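Local structure of glycerophosphodiester phosphodiesterase (Thermotoga maritima, 1O1Z) at residues I14-R19 with G221-E226. The protein belongs to the glycerophosphoryl diester phosphodiesterase family of enzymes and folds as a single-chain TIM barrel. Sequence-based numbering, arbitrary orientation.
Sequences IVLGHR and GVITDE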
loop_
_atom_site.group_PDB
_atom_site.type_symbol
_atom_site.label_atom_id
_atom_site.label_comp_id
_atom_site.label_asym_id
_atom_site.label_seq_id
_atom_site.Cartn_x
_atom_site.Cartn_y
_atom_site.Cartn_z
ATOM N N ILE A 14 -9.135 3.105 -9.472
ATOM C CA ILE A 14 -7.677 3.089 -9.482
ATOM C C ILE A 14 -7.224 1.657 -9.200
ATOM O O ILE A 14 -7.645 1.083 -8.196
ATOM C CB ILE A 14 -7.148 4.007 -8.397
ATOM C CG1 ILE A 14 -7.444 5.475 -8.737
ATOM C CG2 ILE A 14 -5.657 3.831 -8.162
ATOM C CD1 ILE A 14 -7.216 6.421 -7.568
ATOM N N VAL A 15 -6.373 1.110 -10.053
ATOM C CA VAL A 15 -5.846 -0.243 -9.869
ATOM C C VAL A 15 -4.375 -0.152 -9.449
ATOM O O VAL A 15 -3.545 0.357 -10.208
ATOM C CB VAL A 15 -5.971 -1.098 -11.136
ATOM C CG1 VAL A 15 -5.301 -2.443 -10.914
ATOM C CG2 VAL A 15 -7.442 -1.254 -11.534
ATOM N N LEU A 16 -4.064 -0.669 -8.263
ATOM C CA LEU A 16 -2.695 -0.723 -7.755
ATOM C C LEU A 16 -2.247 -2.162 -7.655
ATOM O O LEU A 16 -2.969 -2.984 -7.107
ATOM C CB LEU A 16 -2.568 -0.078 -6.386
ATOM C CG LEU A 16 -2.983 1.390 -6.237
ATOM C CD1 LEU A 16 -2.715 1.879 -4.796
ATOM C CD2 LEU A 16 -2.285 2.279 -7.261
ATOM N N GLY A 17 -1.047 -2.440 -8.132
ATOM C CA GLY A 17 -0.451 -3.761 -8.016
ATOM C C GLY A 17 0.107 -3.985 -6.632
ATOM O O GLY A 17 1.020 -3.283 -6.209
ATOM N N HIS A 18 -0.442 -4.964 -5.920
ATOM C CA HIS A 18 -0.045 -5.329 -4.570
ATOM C C HIS A 18 1.344 -5.950 -4.567
ATOM O O HIS A 18 1.534 -7.062 -5.074
ATOM C CB HIS A 18 -1.057 -6.332 -4.019
ATOM C CG HIS A 18 -0.782 -6.761 -2.624
ATOM N ND1 HIS A 18 -0.658 -8.082 -2.269
ATOM C CD2 HIS A 18 -0.576 -6.042 -1.496
ATOM C CE1 HIS A 18 -0.414 -8.164 -0.969
ATOM N NE2 HIS A 18 -0.347 -6.945 -0.475
ATOM N N ARG A 19 2.320 -5.205 -4.043
ATOM C CA ARG A 19 3.727 -5.606 -4.161
ATOM C C ARG A 19 4.146 -5.728 -5.629
ATOM O O ARG A 19 4.982 -6.550 -6.010
ATOM C CB ARG A 19 3.985 -6.881 -3.364
ATOM C CG ARG A 19 3.384 -6.890 -1.997
ATOM C CD ARG A 19 3.756 -8.088 -1.153
ATOM N NE ARG A 19 2.907 -8.156 0.022
ATOM C CZ ARG A 19 2.729 -9.224 0.774
ATOM N NH1 ARG A 19 3.376 -10.348 0.530
ATOM N NH2 ARG A 19 1.870 -9.174 1.785
ATOM N N GLY A 221 -10.647 2.614 -5.450
ATOM C CA GLY A 221 -9.433 1.922 -5.792
ATOM C C GLY A 221 -9.394 0.509 -5.270
ATOM O O GLY A 221 -10.082 0.150 -4.315
ATOM N N VAL A 222 -8.549 -0.280 -5.921
ATOM C CA VAL A 222 -8.347 -1.682 -5.570
ATOM C C VAL A 222 -6.870 -1.993 -5.566
ATOM O O VAL A 222 -6.146 -1.564 -6.448
ATOM C CB VAL A 222 -9.137 -2.600 -6.509
ATOM C CG1 VAL A 222 -8.700 -2.429 -7.966
ATOM C CG2 VAL A 222 -9.011 -4.072 -6.061
ATOM N N ILE A 223 -6.433 -2.739 -4.554
ATOM C CA ILE A 223 -5.100 -3.249 -4.441
ATOM C C ILE A 223 -5.192 -4.739 -4.710
ATOM O O ILE A 223 -5.909 -5.458 -4.016
ATOM C CB ILE A 223 -4.535 -2.921 -3.036
ATOM C CG1 ILE A 223 -4.436 -1.404 -2.849
ATOM C CG2 ILE A 223 -3.216 -3.649 -2.798
ATOM C CD1 ILE A 223 -4.305 -0.950 -1.414
ATOM N N THR A 224 -4.533 -5.209 -5.770
ATOM C CA THR A 224 -4.691 -6.563 -6.261
ATOM C C THR A 224 -3.369 -7.155 -6.702
ATOM O O THR A 224 -2.492 -6.429 -7.159
ATOM C CB THR A 224 -5.662 -6.557 -7.488
ATOM O OG1 THR A 224 -5.856 -7.897 -7.973
ATOM C CG2 THR A 224 -5.112 -5.760 -8.669
ATOM N N ASP A 225 -3.238 -8.476 -6.590
ATOM C CA ASP A 225 -2.103 -9.176 -7.183
ATOM C C ASP A 225 -2.270 -9.393 -8.702
ATOM O O ASP A 225 -1.299 -9.592 -9.422
ATOM C CB ASP A 225 -1.900 -10.529 -6.528
ATOM C CG ASP A 225 -1.769 -10.461 -5.030
ATOM O OD1 ASP A 225 -1.090 -9.540 -4.521
ATOM O OD2 ASP A 225 -2.290 -11.340 -4.281
ATOM N N GLU A 226 -3.517 -9.395 -9.158
ATOM C CA GLU A 226 -3.893 -9.769 -10.526
ATOM C C GLU A 226 -4.110 -8.529 -11.374
ATOM O O GLU A 226 -5.229 -8.181 -11.759
ATOM C CB GLU A 226 -5.142 -10.644 -10.493
ATOM C CG GLU A 226 -4.923 -12.003 -9.861
ATOM C CD GLU A 226 -4.197 -13.000 -10.771
ATOM O OE1 GLU A 226 -3.892 -12.690 -11.955
ATOM O OE2 GLU A 226 -3.930 -14.122 -10.301
HETATM O O HOH W 1 -0.799 -11.351 -1.985
#
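His18 meets Ile223 and Asp225 where strand 14-18 runs out beside the end of strand 221-224. Its CG stands anti to the backbone N (chi1 -178°), which carries the imidazole alongside the Asp225 side chain. From the ring edge ND1 donates to Asp225 OD1 at 2.7 Å, using the syn lone pair of that oxygen. The acceptor lies in the ring plane, although the carboxylate itself is turned 36° from it. Histidine suits this place because one ring offers both an N-H and carbon edges: the bond to OD1 fixes how the ring is turned. A water donates to Asp225 OD2 and accepts a weak bond from ND1, while Arg19 CG lies over one ring face.

Ile223 forms the apolar flank of the His18 side chain. Its CG2 packs 3.7 Å from His18 CB, close also to CD2 of the ring, and its CG1 lies 4.2 Å from Leu16 CD1 on the same face of the sheet; a beta-branched residue suits an extended strand and here offers two carbon arms in the buried barrel interior, CG2 to His18 and CG1 to Leu16. On the other face, Val15 CG2 lies 4.0 Å from Val222 CG1, and Val15 CG1 touches the methyl of Thr224. Thr224 turns its hydroxyl elsewhere: OG1 accepts from Glu226 N in an ST turn and also bonds to Leu206 O.

Four parallel-strand hydrogen bonds join the backbones, ending with His18 N to Thr224 O at 2.8 Å. This pairing of the first and last barrel strands closes the TIM barrel. Strand 43-50 flanks 14-18, and strand 200-204 flanks 221-224; Leu16 and Ile223 face Asn107 of strand 105-110 across the interior, whereas Val222 and Thr224 pack against Phe230 of the outer helix 227-232.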